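Local coordinates for protein cyclopropane mycolic acid synthase 1 (Mycobacterium tuberculosis, PDB 1KPH) that transfers a methylene group from S-adenosyl-L-methionine to a double bond of alpha mycolic acid, forming a cyclopropane ring at the distal position, at residues T30-C35 / W75-M80; A138-G143 / L166-G171. All blocks are in the same frame, centred on the assembly; numbering follows the deposited sequence.

Contact 1: residues T30-C35 / W75-M80; sequences TQTYSC and WGATMM. With SAH (S-adenosyl-L-homocysteine), chain F; 10A (didecyl-dimethyl-ammonium), chain G; CO3 (carbonate ion), chain E.
The carbonyl oxygen of T30 is met by two waters and by the methyl of A77, whose CB lies 3.3 Å from T30 O. No direct hydrogen bond joins 30-35 to 75-80; water does the bridging. Water 1 accepts the amide proton of A77 N at 2.9 Å and can donate to T30 O and, weakly, to Q31 O. Water 2 can link T30 O with W75 O, and water 3 takes the proton of W75 N at 3.0 Å while facing both Q31 O and OXT of the bound S-adenosylhomocysteine. These waters have more acceptors in reach than protons, so the bonds they donate cannot all be filled at once. Direct contact is van der Waals: Q31 CB lies against W75 CB, and the carbonyl Q31 O comes in at the edge of the indole near its plane, 3.4 Å from W75 CE3. The segment 75-80 carries the end of a glycine-rich turn, consistent with the GxGxxA pattern of Rossmann-type methyltransferases (G72, G74, A77), with G76 as N-cap of helix 77-86. Beyond the waters, Y33 N reaches the same SAH carboxylate directly, Y33 N to SAH OXT being 2.8 Å and nearly straight at 171°. With CG anti to the backbone N (chi1 -162°), the Y33 ring lies alongside W75 and points the same way, Y33 CD2 standing 3.9 Å from W75 CZ3. C11, an N-methyl of didecyl-dimethyl-ammonium, sits 3.4 Å above the plane of the Y33 ring, over its centre, while Y33 OH bonds to Y265 and H15. Farther along, C35 N donates to O1 of the carbonate at 2.8 Å, and K52, on helix 45-57, bonds S34 OG.

Contact 2: residues A138-G143 / L166-G171; sequences AFEHFG and LHTITG. With SAH (S-adenosyl-L-homocysteine), chain F; 10A (didecyl-dimethyl-ammonium), chain G; CO3 (carbonate ion), chain E.
A compact turn, 138-143, lies against strand 166-171 with its closest backbone approach at F139 and T168, whose CA atoms are 6.1 Å apart. The direct hydrogen bond ends on E140: its chain, bent at chi2 (89°), brings the carboxylate to the strand, where I169 N donates to E140 OE2 at 2.8 Å. That bond is almost straight (172°), yet the donor stands above the carboxylate plane. T168 slides past E140 in the opposite direction and gives its hydroxyl proton to its neighbour, T168 OG1 to I169 O being 2.9 Å. F139 crosses L166 at about a right angle in a CH-pi contact, with L166 CD2 4.1 Å from the centroid of the F139 ring. A water bridges A138 N and H167 O. The bound carbonate lies beside the E140 carboxylate, its O3 3.0 Å from E140 OE2, and H167 NE2 donates to its O1 at 2.7 Å. A138, H141 and F142 face the bound SAH. From strand 132-136 the chain returns through helix 147-157 to parallel strand 163-171, a beta-alpha-beta crossover; F139 stacks on Y147 of that helix and touches V211 of helix 208-217, while T168 meets F283 on strand 278-286.

In the fold
Both contacts are buried, contact 2 throughout, contact 1 with T30 and A77 partly exposed; they lie in series along the chain, their centres about 16 Å apart, yet border the same three ligands. Contact 1 joins the loop before helix 45-57 to the turn opening helix 77-86, and its polar links run through water and the SAH carboxylate. Contact 2 sets the turn after strand 132-136 against an interior strand of the sheet, 163-171, and adds to a water bridge a direct backbone-to-carboxylate bond and an aromatic face. They meet where C35 O packs on H167 CE1, 4.2 Å away, and the carbonate accepts bonds from both, illustrating how a loop and a strand distant in sequence can converge on a single pocket in a Rossmann-type domain.

Contact 1: residues T30-C35 / W75-M80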
ATOM      1  N   THR A  30      13.220   4.962  -3.166  1.00 13.91           N
ATOM      2  CA  THR A  30      12.792   4.479  -1.852  1.00 15.19           C
ATOM      3  C   THR A  30      12.008   3.179  -2.001  1.00 13.72           C
ATOM      4  O   THR A  30      11.687   2.513  -1.012  1.00 15.51           O
ATOM      5  CB  THR A  30      11.879   5.490  -1.119  1.00 12.51           C
ATOM      6  OG1 THR A  30      10.635   5.601  -1.821  1.00 14.91           O
ATOM      7  CG2 THR A  30      12.546   6.861  -1.032  1.00 14.03           C
ATOM      8  N   GLN A  31      11.706   2.836  -3.248  1.00 15.30           N
ATOM      9  CA  GLN A  31      10.952   1.628  -3.576  1.00 16.81           C
ATOM     10  C   GLN A  31       9.547   1.683  -2.997  1.00 16.53           C
ATOM     11  O   GLN A  31       8.979   0.657  -2.621  1.00 15.39           O
ATOM     12  CB  GLN A  31      11.668   0.376  -3.056  1.00 17.89           C
ATOM     13  CG  GLN A  31      13.104   0.241  -3.531  1.00 19.27           C
ATOM     14  CD  GLN A  31      13.244   0.439  -5.026  1.00 19.68           C
ATOM     15  OE1 GLN A  31      14.010   1.289  -5.480  1.00 20.63           O
ATOM     16  NE2 GLN A  31      12.506  -0.344  -5.801  1.00 19.06           N
ATOM     17  N   THR A  32       8.991   2.888  -2.903  1.00 16.70           N
ATOM     18  CA  THR A  32       7.634   3.041  -2.391  1.00 14.50           C
ATOM     19  C   THR A  32       6.705   2.558  -3.506  1.00 13.94           C
ATOM     20  O   THR A  32       6.813   2.987  -4.658  1.00 13.69           O
ATOM     21  CB  THR A  32       7.328   4.510  -2.030  1.00 13.80           C
ATOM     22  OG1 THR A  32       8.189   4.923  -0.959  1.00 14.14           O
ATOM     23  CG2 THR A  32       5.878   4.662  -1.581  1.00 13.19           C
ATOM     24  N   TYR A  33       5.788   1.666  -3.156  1.00 15.18           N
ATOM     25  CA  TYR A  33       4.879   1.081  -4.137  1.00 13.54           C
ATOM     26  C   TYR A  33       3.431   1.375  -3.749  1.00 14.54           C
ATOM     27  O   TYR A  33       2.677   0.479  -3.370  1.00 14.95           O
ATOM     28  CB  TYR A  33       5.154  -0.428  -4.189  1.00 11.94           C
ATOM     29  CG  TYR A  33       4.651  -1.179  -5.407  1.00 12.07           C
ATOM     30  CD1 TYR A  33       4.153  -0.512  -6.525  1.00 12.23           C
ATOM     31  CD2 TYR A  33       4.694  -2.574  -5.439  1.00 13.41           C
ATOM     32  CE1 TYR A  33       3.708  -1.218  -7.650  1.00 13.05           C
ATOM     33  CE2 TYR A  33       4.252  -3.287  -6.556  1.00 14.44           C
ATOM     34  CZ  TYR A  33       3.761  -2.604  -7.655  1.00 13.18           C
ATOM     35  OH  TYR A  33       3.321  -3.309  -8.757  1.00 14.83           O
ATOM     36  N   SER A  34       3.062   2.647  -3.850  1.00 13.24           N
ATOM     37  CA  SER A  34       1.729   3.122  -3.514  1.00 12.53           C
ATOM     38  C   SER A  34       1.587   4.553  -4.035  1.00 14.37           C
ATOM     39  O   SER A  34       2.568   5.152  -4.472  1.00 13.34           O
ATOM     40  CB  SER A  34       1.521   3.079  -1.996  1.00 13.53           C
ATOM     41  OG  SER A  34       2.606   3.689  -1.303  1.00 13.26           O
ATOM     42  N   CYS A  35       0.371   5.092  -3.987  1.00 14.95           N
ATOM     43  CA  CYS A  35       0.099   6.440  -4.477  1.00 13.21           C
ATOM     44  C   CYS A  35       0.940   7.536  -3.832  1.00 15.04           C
ATOM     45  O   CYS A  35       0.951   7.688  -2.609  1.00 13.27           O
ATOM     46  CB  CYS A  35      -1.381   6.779  -4.283  1.00 15.07           C
ATOM     47  SG  CYS A  35      -1.886   8.351  -5.035  1.00 14.94           S
ATOM     48  N   TRP A  75       9.075  -2.418   0.871  1.00 17.64           N
ATOM     49  CA  TRP A  75      10.531  -2.408   0.925  1.00 18.18           C
ATOM     50  C   TRP A  75      11.072  -1.494   2.030  1.00 17.87           C
ATOM     51  O   TRP A  75      12.234  -1.075   2.004  1.00 19.18           O
ATOM     52  CB  TRP A  75      11.105  -2.054  -0.452  1.00 16.50           C
ATOM     53  CG  TRP A  75      11.053  -3.239  -1.395  1.00 18.96           C
ATOM     54  CD1 TRP A  75      11.887  -4.328  -1.393  1.00 20.18           C
ATOM     55  CD2 TRP A  75      10.079  -3.488  -2.418  1.00 18.43           C
ATOM     56  NE1 TRP A  75      11.490  -5.235  -2.349  1.00 21.15           N
ATOM     57  CE2 TRP A  75      10.384  -4.747  -2.992  1.00 19.73           C
ATOM     58  CE3 TRP A  75       8.978  -2.772  -2.904  1.00 16.97           C
ATOM     59  CZ2 TRP A  75       9.625  -5.302  -4.030  1.00 18.33           C
ATOM     60  CZ3 TRP A  75       8.223  -3.325  -3.934  1.00 19.81           C
ATOM     61  CH2 TRP A  75       8.551  -4.579  -4.487  1.00 17.79           C
ATOM     62  N   GLY A  76      10.199  -1.194   2.990  1.00 16.79           N
ATOM     63  CA  GLY A  76      10.555  -0.408   4.162  1.00 16.28           C
ATOM     64  C   GLY A  76      10.784   1.093   4.169  1.00 15.17           C
ATOM     65  O   GLY A  76      11.193   1.622   5.198  1.00 15.32           O
ATOM     66  N   ALA A  77      10.531   1.793   3.072  1.00 15.54           N
ATOM     67  CA  ALA A  77      10.758   3.240   3.064  1.00 16.88           C
ATOM     68  C   ALA A  77      10.030   3.965   4.201  1.00 16.87           C
ATOM     69  O   ALA A  77      10.584   4.875   4.820  1.00 15.32           O
ATOM     70  CB  ALA A  77      10.341   3.835   1.725  1.00 17.06           C
ATOM     71  N   THR A  78       8.797   3.554   4.480  1.00 15.14           N
ATOM     72  CA  THR A  78       8.005   4.187   5.521  1.00 16.16           C
ATOM     73  C   THR A  78       8.586   3.944   6.909  1.00 16.03           C
ATOM     74  O   THR A  78       8.689   4.877   7.712  1.00 16.56           O
ATOM     75  CB  THR A  78       6.538   3.710   5.452  1.00 17.73           C
ATOM     76  OG1 THR A  78       5.947   4.211   4.247  1.00 17.24           O
ATOM     77  CG2 THR A  78       5.734   4.219   6.648  1.00 15.96           C
ATOM     78  N   MET A  79       8.978   2.701   7.175  1.00 16.53           N
ATOM     79  CA  MET A  79       9.570   2.314   8.457  1.00 16.52           C
ATOM     80  C   MET A  79      10.822   3.130   8.765  1.00 17.02           C
ATOM     81  O   MET A  79      10.978   3.659   9.866  1.00 16.48           O
ATOM     82  CB  MET A  79       9.982   0.837   8.441  1.00 17.62           C
ATOM     83  CG  MET A  79       8.869  -0.192   8.500  1.00 19.38           C
ATOM     84  SD  MET A  79       9.551  -1.846   8.144  1.00 19.66           S
ATOM     85  CE  MET A  79      10.360  -2.230   9.713  1.00 19.26           C
ATOM     86  N   MET A  80      11.728   3.204   7.793  1.00 16.55           N
ATOM     87  CA  MET A  80      12.975   3.930   7.983  1.00 16.56           C
ATOM     88  C   MET A  80      12.765   5.436   8.123  1.00 15.18           C
ATOM     89  O   MET A  80      13.512   6.101   8.837  1.00 16.02           O
ATOM     90  CB  MET A  80      13.941   3.626   6.839  1.00 15.71           C
ATOM     91  CG  MET A  80      14.279   2.137   6.683  1.00 17.02           C
ATOM     92  SD  MET A  80      14.674   1.286   8.231  1.00 23.37           S
ATOM     93  CE  MET A  80      16.299   1.966   8.607  1.00 20.64           C
TER
HETATM   94  N   SAH F1900       3.274  -0.195   2.199  1.00 14.24           N
HETATM   95  CA  SAH F1900       4.334  -0.319   1.199  1.00 15.47           C
HETATM   96  CB  SAH F1900       4.117  -1.550   0.294  1.00 16.21           C
HETATM   97  CG  SAH F1900       2.725  -1.763  -0.344  1.00 17.98           C
HETATM   98  C   SAH F1900       4.424   0.946   0.328  1.00 15.03           C
HETATM   99  OXT SAH F1900       5.389   1.066  -0.448  1.00 16.36           O
HETATM  100  C5' SAH F1900       1.614  -4.345  -0.367  1.00 19.73           C
HETATM  101  C4' SAH F1900       2.369  -4.818   0.868  1.00 20.50           C
HETATM  102  O4' SAH F1900       1.494  -5.349   1.901  1.00 23.41           O
HETATM  103  C3' SAH F1900       3.390  -5.912   0.563  1.00 21.55           C
HETATM  104  O3' SAH F1900       4.624  -5.614   1.268  1.00 21.00           O
HETATM  105  C2' SAH F1900       2.728  -7.168   1.073  1.00 21.34           C
HETATM  106  O2' SAH F1900       3.674  -8.189   1.398  1.00 19.57           O
HETATM  107  C1' SAH F1900       1.970  -6.671   2.257  1.00 22.11           C
HETATM  108  N9  SAH F1900       0.862  -7.544   2.655  1.00 22.41           N
HETATM  109  C8  SAH F1900      -0.162  -8.075   1.933  1.00 24.07           C
HETATM  110  N7  SAH F1900      -1.009  -8.821   2.571  1.00 24.85           N
HETATM  111  C5  SAH F1900      -0.499  -8.787   3.868  1.00 25.34           C
HETATM  112  C6  SAH F1900      -0.938  -9.419   5.209  1.00 26.25           C
HETATM  113  N6  SAH F1900      -2.025 -10.197   5.331  1.00 25.78           N
HETATM  114  N1  SAH F1900      -0.153  -9.147   6.304  1.00 27.41           N
HETATM  115  C2  SAH F1900       0.945  -8.355   6.166  1.00 25.81           C
HETATM  116  N3  SAH F1900       1.424  -7.750   5.053  1.00 24.31           N
HETATM  117  C4  SAH F1900       0.647  -8.011   3.934  1.00 25.13           C
HETATM  118  C1  10A G1901     -11.141  -5.457  -8.335  1.00 36.09           C
HETATM  119  C2  10A G1901      -9.925  -6.269  -7.875  1.00 34.27           C
HETATM  120  C3  10A G1901      -8.853  -5.333  -7.305  1.00 33.88           C
HETATM  121  C4  10A G1901      -7.564  -6.013  -6.821  1.00 32.24           C
HETATM  122  C5  10A G1901      -6.636  -4.905  -6.303  1.00 30.66           C
HETATM  123  C6  10A G1901      -5.249  -5.365  -5.828  1.00 28.05           C
HETATM  124  C7  10A G1901      -4.524  -4.074  -5.416  1.00 29.24           C
HETATM  125  C8  10A G1901      -3.047  -4.245  -5.050  1.00 26.89           C
HETATM  126  C9  10A G1901      -2.472  -2.847  -4.736  1.00 26.68           C
HETATM  127  C10 10A G1901      -0.954  -2.924  -4.572  1.00 23.43           C
HETATM  128  N1  10A G1901      -0.071  -1.669  -4.477  1.00 21.58           N
HETATM  129  C11 10A G1901       1.359  -2.167  -4.427  1.00 21.38           C
HETATM  130  C12 10A G1901      -0.312  -0.920  -3.190  1.00 19.95           C
HETATM  131  C13 10A G1901      -0.222  -0.632  -5.600  1.00 21.33           C
HETATM  132  C14 10A G1901      -0.041  -0.988  -7.109  1.00 21.43           C
HETATM  133  C15 10A G1901      -0.568   0.048  -8.132  1.00 20.82           C
HETATM  134  C16 10A G1901      -2.079   0.379  -8.159  1.00 22.18           C
HETATM  135  C17 10A G1901      -2.965  -0.809  -8.581  1.00 25.36           C
HETATM  136  C18 10A G1901      -4.457  -0.455  -8.632  1.00 26.41           C
HETATM  137  C19 10A G1901      -5.281  -1.675  -9.069  1.00 28.56           C
HETATM  138  C20 10A G1901      -6.763  -1.281  -9.165  1.00 31.07           C
HETATM  139  C21 10A G1901      -7.626  -2.454  -9.637  1.00 32.57           C
HETATM  140  C22 10A G1901      -9.077  -1.982  -9.733  1.00 34.49           C
HETATM  141  C   CO3 E1902      -2.234   2.482  -2.698  1.00 17.71           C
HETATM  142  O1  CO3 E1902      -1.813   3.921  -2.702  1.00 15.72           O
HETATM  143  O2  CO3 E1902      -1.934   1.682  -3.750  1.00 20.12           O
HETATM  144  O3  CO3 E1902      -2.926   1.978  -1.634  1.00 19.76           O
HETATM  145  O   HOH W   1       9.959   1.026   0.378  1.00 15.03           O
HETATM  146  O   HOH W   2      13.135   1.438   1.167  1.00 19.44           O
HETATM  147  O   HOH W   3       7.481  -0.450  -0.655  1.00 16.45           O

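Contact 2: residues A138-G143 / L166-G171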
ATOM      1  N   ALA A 138      -1.889  -2.287   1.598  1.00 15.57           N
ATOM      2  CA  ALA A 138      -1.803  -3.701   1.958  1.00 16.66           C
ATOM      3  C   ALA A 138      -3.216  -4.267   2.090  1.00 17.41           C
ATOM      4  O   ALA A 138      -3.467  -5.442   1.806  1.00 17.17           O
ATOM      5  CB  ALA A 138      -1.044  -3.868   3.270  1.00 16.11           C
ATOM      6  N   PHE A 139      -4.133  -3.406   2.515  1.00 16.51           N
ATOM      7  CA  PHE A 139      -5.529  -3.771   2.702  1.00 18.52           C
ATOM      8  C   PHE A 139      -6.087  -4.524   1.491  1.00 18.03           C
ATOM      9  O   PHE A 139      -6.754  -5.548   1.638  1.00 19.86           O
ATOM     10  CB  PHE A 139      -6.353  -2.503   2.951  1.00 17.38           C
ATOM     11  CG  PHE A 139      -7.649  -2.745   3.677  1.00 19.29           C
ATOM     12  CD1 PHE A 139      -7.648  -3.223   4.986  1.00 18.09           C
ATOM     13  CD2 PHE A 139      -8.868  -2.476   3.063  1.00 19.09           C
ATOM     14  CE1 PHE A 139      -8.841  -3.427   5.676  1.00 20.29           C
ATOM     15  CE2 PHE A 139     -10.070  -2.677   3.744  1.00 22.73           C
ATOM     16  CZ  PHE A 139     -10.054  -3.153   5.056  1.00 19.41           C
ATOM     17  N   GLU A 140      -5.805  -4.010   0.300  1.00 17.74           N
ATOM     18  CA  GLU A 140      -6.288  -4.614  -0.939  1.00 19.30           C
ATOM     19  C   GLU A 140      -5.926  -6.095  -1.094  1.00 20.65           C
ATOM     20  O   GLU A 140      -6.447  -6.779  -1.980  1.00 19.95           O
ATOM     21  CB  GLU A 140      -5.759  -3.822  -2.139  1.00 18.52           C
ATOM     22  CG  GLU A 140      -6.119  -2.333  -2.100  1.00 18.02           C
ATOM     23  CD  GLU A 140      -5.088  -1.484  -1.368  1.00 20.58           C
ATOM     24  OE1 GLU A 140      -4.536  -1.943  -0.341  1.00 19.27           O
ATOM     25  OE2 GLU A 140      -4.837  -0.342  -1.814  1.00 17.79           O
ATOM     26  N   HIS A 141      -5.042  -6.588  -0.232  1.00 20.86           N
ATOM     27  CA  HIS A 141      -4.616  -7.986  -0.282  1.00 21.67           C
ATOM     28  C   HIS A 141      -5.279  -8.844   0.795  1.00 22.57           C
ATOM     29  O   HIS A 141      -5.199 -10.072   0.750  1.00 23.17           O
ATOM     30  CB  HIS A 141      -3.098  -8.082  -0.105  1.00 20.95           C
ATOM     31  CG  HIS A 141      -2.315  -7.683  -1.316  1.00 19.93           C
ATOM     32  ND1 HIS A 141      -2.296  -8.435  -2.470  1.00 20.22           N
ATOM     33  CD2 HIS A 141      -1.511  -6.618  -1.549  1.00 19.65           C
ATOM     34  CE1 HIS A 141      -1.513  -7.853  -3.361  1.00 20.66           C
ATOM     35  NE2 HIS A 141      -1.024  -6.748  -2.827  1.00 18.27           N
ATOM     36  N   PHE A 142      -5.925  -8.195   1.759  1.00 21.88           N
ATOM     37  CA  PHE A 142      -6.562  -8.902   2.865  1.00 24.44           C
ATOM     38  C   PHE A 142      -7.791  -9.718   2.467  1.00 26.75           C
ATOM     39  O   PHE A 142      -7.970 -10.844   2.937  1.00 27.99           O
ATOM     40  CB  PHE A 142      -6.962  -7.912   3.974  1.00 21.23           C
ATOM     41  CG  PHE A 142      -5.803  -7.150   4.580  1.00 20.86           C
ATOM     42  CD1 PHE A 142      -4.487  -7.405   4.195  1.00 20.57           C
ATOM     43  CD2 PHE A 142      -6.035  -6.183   5.553  1.00 19.89           C
ATOM     44  CE1 PHE A 142      -3.424  -6.708   4.773  1.00 20.52           C
ATOM     45  CE2 PHE A 142      -4.980  -5.481   6.135  1.00 20.53           C
ATOM     46  CZ  PHE A 142      -3.672  -5.746   5.744  1.00 19.15           C
ATOM     47  N   GLY A 143      -8.630  -9.149   1.607  1.00 28.47           N
ATOM     48  CA  GLY A 143      -9.844  -9.829   1.193  1.00 29.34           C
ATOM     49  C   GLY A 143     -10.991  -9.399   2.094  1.00 30.33           C
ATOM     50  O   GLY A 143     -10.816  -9.299   3.310  1.00 30.61           O
ATOM     51  N   LEU A 166      -5.057   4.076   7.871  1.00 15.26           N
ATOM     52  CA  LEU A 166      -5.255   3.036   6.872  1.00 15.49           C
ATOM     53  C   LEU A 166      -5.396   3.709   5.518  1.00 14.78           C
ATOM     54  O   LEU A 166      -6.329   4.475   5.285  1.00 14.43           O
ATOM     55  CB  LEU A 166      -6.514   2.215   7.179  1.00 17.84           C
ATOM     56  CG  LEU A 166      -6.857   1.136   6.146  1.00 17.60           C
ATOM     57  CD1 LEU A 166      -5.751   0.089   6.120  1.00 20.84           C
ATOM     58  CD2 LEU A 166      -8.197   0.490   6.493  1.00 22.22           C
ATOM     59  N   HIS A 167      -4.456   3.408   4.633  1.00 15.26           N
ATOM     60  CA  HIS A 167      -4.418   3.977   3.298  1.00 14.25           C
ATOM     61  C   HIS A 167      -4.677   2.846   2.316  1.00 14.75           C
ATOM     62  O   HIS A 167      -3.912   1.881   2.243  1.00 14.76           O
ATOM     63  CB  HIS A 167      -3.040   4.634   3.098  1.00 13.18           C
ATOM     64  CG  HIS A 167      -2.759   5.093   1.701  1.00 12.73           C
ATOM     65  ND1 HIS A 167      -2.116   6.284   1.433  1.00 13.72           N
ATOM     66  CD2 HIS A 167      -2.934   4.485   0.504  1.00 15.17           C
ATOM     67  CE1 HIS A 167      -1.906   6.387   0.133  1.00 13.14           C
ATOM     68  NE2 HIS A 167      -2.391   5.307  -0.455  1.00 14.43           N
ATOM     69  N   THR A 168      -5.769   2.959   1.564  1.00 14.71           N
ATOM     70  CA  THR A 168      -6.128   1.909   0.623  1.00 15.26           C
ATOM     71  C   THR A 168      -6.907   2.398  -0.581  1.00 14.50           C
ATOM     72  O   THR A 168      -7.620   3.395  -0.520  1.00 14.97           O
ATOM     73  CB  THR A 168      -7.000   0.830   1.312  1.00 18.61           C
ATOM     74  OG1 THR A 168      -7.382  -0.171   0.358  1.00 19.65           O
ATOM     75  CG2 THR A 168      -8.266   1.461   1.887  1.00 18.07           C
ATOM     76  N   ILE A 169      -6.757   1.677  -1.681  1.00 14.39           N
ATOM     77  CA  ILE A 169      -7.488   1.974  -2.896  1.00 16.49           C
ATOM     78  C   ILE A 169      -8.938   1.576  -2.580  1.00 19.05           C
ATOM     79  O   ILE A 169      -9.174   0.674  -1.772  1.00 17.69           O
ATOM     80  CB  ILE A 169      -6.943   1.112  -4.054  1.00 18.02           C
ATOM     81  CG1 ILE A 169      -5.516   1.563  -4.388  1.00 17.87           C
ATOM     82  CG2 ILE A 169      -7.857   1.197  -5.270  1.00 19.95           C
ATOM     83  CD1 ILE A 169      -4.701   0.528  -5.139  1.00 19.34           C
ATOM     84  N   THR A 170      -9.903   2.260  -3.181  1.00 20.38           N
ATOM     85  CA  THR A 170     -11.310   1.933  -2.959  1.00 22.97           C
ATOM     86  C   THR A 170     -12.009   1.862  -4.307  1.00 23.86           C
ATOM     87  O   THR A 170     -11.624   2.557  -5.248  1.00 23.26           O
ATOM     88  CB  THR A 170     -12.011   2.972  -2.046  1.00 22.44           C
ATOM     89  OG1 THR A 170     -11.878   4.287  -2.600  1.00 23.55           O
ATOM     90  CG2 THR A 170     -11.399   2.943  -0.654  1.00 24.07           C
ATOM     91  N   GLY A 171     -13.023   1.011  -4.411  1.00 25.88           N
ATOM     92  CA  GLY A 171     -13.713   0.870  -5.677  1.00 28.24           C
ATOM     93  C   GLY A 171     -15.224   0.920  -5.613  1.00 31.19           C
ATOM     94  O   GLY A 171     -15.831   0.672  -4.570  1.00 31.56           O
TER
HETATM   95  N   SAH F1900       3.274  -0.195   2.199  1.00 14.24           N
HETATM   96  CA  SAH F1900       4.334  -0.319   1.199  1.00 15.47           C
HETATM   97  CB  SAH F1900       4.117  -1.550   0.294  1.00 16.21           C
HETATM   98  CG  SAH F1900       2.725  -1.763  -0.344  1.00 17.98           C
HETATM   99  C   SAH F1900       4.424   0.946   0.328  1.00 15.03           C
HETATM  100  OXT SAH F1900       5.389   1.066  -0.448  1.00 16.36           O
HETATM  101  C5' SAH F1900       1.614  -4.345  -0.367  1.00 19.73           C
HETATM  102  C4' SAH F1900       2.369  -4.818   0.868  1.00 20.50           C
HETATM  103  O4' SAH F1900       1.494  -5.349   1.901  1.00 23.41           O
HETATM  104  C3' SAH F1900       3.390  -5.912   0.563  1.00 21.55           C
HETATM  105  O3' SAH F1900       4.624  -5.614   1.268  1.00 21.00           O
HETATM  106  C2' SAH F1900       2.728  -7.168   1.073  1.00 21.34           C
HETATM  107  O2' SAH F1900       3.674  -8.189   1.398  1.00 19.57           O
HETATM  108  C1' SAH F1900       1.970  -6.671   2.257  1.00 22.11           C
HETATM  109  N9  SAH F1900       0.862  -7.544   2.655  1.00 22.41           N
HETATM  110  C8  SAH F1900      -0.162  -8.075   1.933  1.00 24.07           C
HETATM  111  N7  SAH F1900      -1.009  -8.821   2.571  1.00 24.85           N
HETATM  112  C5  SAH F1900      -0.499  -8.787   3.868  1.00 25.34           C
HETATM  113  C6  SAH F1900      -0.938  -9.419   5.209  1.00 26.25           C
HETATM  114  N6  SAH F1900      -2.025 -10.197   5.331  1.00 25.78           N
HETATM  115  N1  SAH F1900      -0.153  -9.147   6.304  1.00 27.41           N
HETATM  116  C2  SAH F1900       0.945  -8.355   6.166  1.00 25.81           C
HETATM  117  N3  SAH F1900       1.424  -7.750   5.053  1.00 24.31           N
HETATM  118  C4  SAH F1900       0.647  -8.011   3.934  1.00 25.13           C
HETATM  119  C1  10A G1901     -11.141  -5.457  -8.335  1.00 36.09           C
HETATM  120  C2  10A G1901      -9.925  -6.269  -7.875  1.00 34.27           C
HETATM  121  C3  10A G1901      -8.853  -5.333  -7.305  1.00 33.88           C
HETATM  122  C4  10A G1901      -7.564  -6.013  -6.821  1.00 32.24           C
HETATM  123  C5  10A G1901      -6.636  -4.905  -6.303  1.00 30.66           C
HETATM  124  C6  10A G1901      -5.249  -5.365  -5.828  1.00 28.05           C
HETATM  125  C7  10A G1901      -4.524  -4.074  -5.416  1.00 29.24           C
HETATM  126  C8  10A G1901      -3.047  -4.245  -5.050  1.00 26.89           C
HETATM  127  C9  10A G1901      -2.472  -2.847  -4.736  1.00 26.68           C
HETATM  128  C10 10A G1901      -0.954  -2.924  -4.572  1.00 23.43           C
HETATM  129  N1  10A G1901      -0.071  -1.669  -4.477  1.00 21.58           N
HETATM  130  C11 10A G1901       1.359  -2.167  -4.427  1.00 21.38           C
HETATM  131  C12 10A G1901      -0.312  -0.920  -3.190  1.00 19.95           C
HETATM  132  C13 10A G1901      -0.222  -0.632  -5.600  1.00 21.33           C
HETATM  133  C14 10A G1901      -0.041  -0.988  -7.109  1.00 21.43           C
HETATM  134  C15 10A G1901      -0.568   0.048  -8.132  1.00 20.82           C
HETATM  135  C16 10A G1901      -2.079   0.379  -8.159  1.00 22.18           C
HETATM  136  C17 10A G1901      -2.965  -0.809  -8.581  1.00 25.36           C
HETATM  137  C18 10A G1901      -4.457  -0.455  -8.632  1.00 26.41           C
HETATM  138  C19 10A G1901      -5.281  -1.675  -9.069  1.00 28.56           C
HETATM  139  C20 10A G1901      -6.763  -1.281  -9.165  1.00 31.07           C
HETATM  140  C21 10A G1901      -7.626  -2.454  -9.637  1.00 32.57           C
HETATM  141  C22 10A G1901      -9.077  -1.982  -9.733  1.00 34.49           C
HETATM  142  C   CO3 E1902      -2.234   2.482  -2.698  1.00 17.71           C
HETATM  143  O1  CO3 E1902      -1.813   3.921  -2.702  1.00 15.72           O
HETATM  144  O2  CO3 E1902      -1.934   1.682  -3.750  1.00 20.12           O
HETATM  145  O3  CO3 E1902      -2.926   1.978  -1.634  1.00 19.76           O
HETATM  146  O   HOH W   4      -3.305  -0.667   3.810  1.00 14.42           O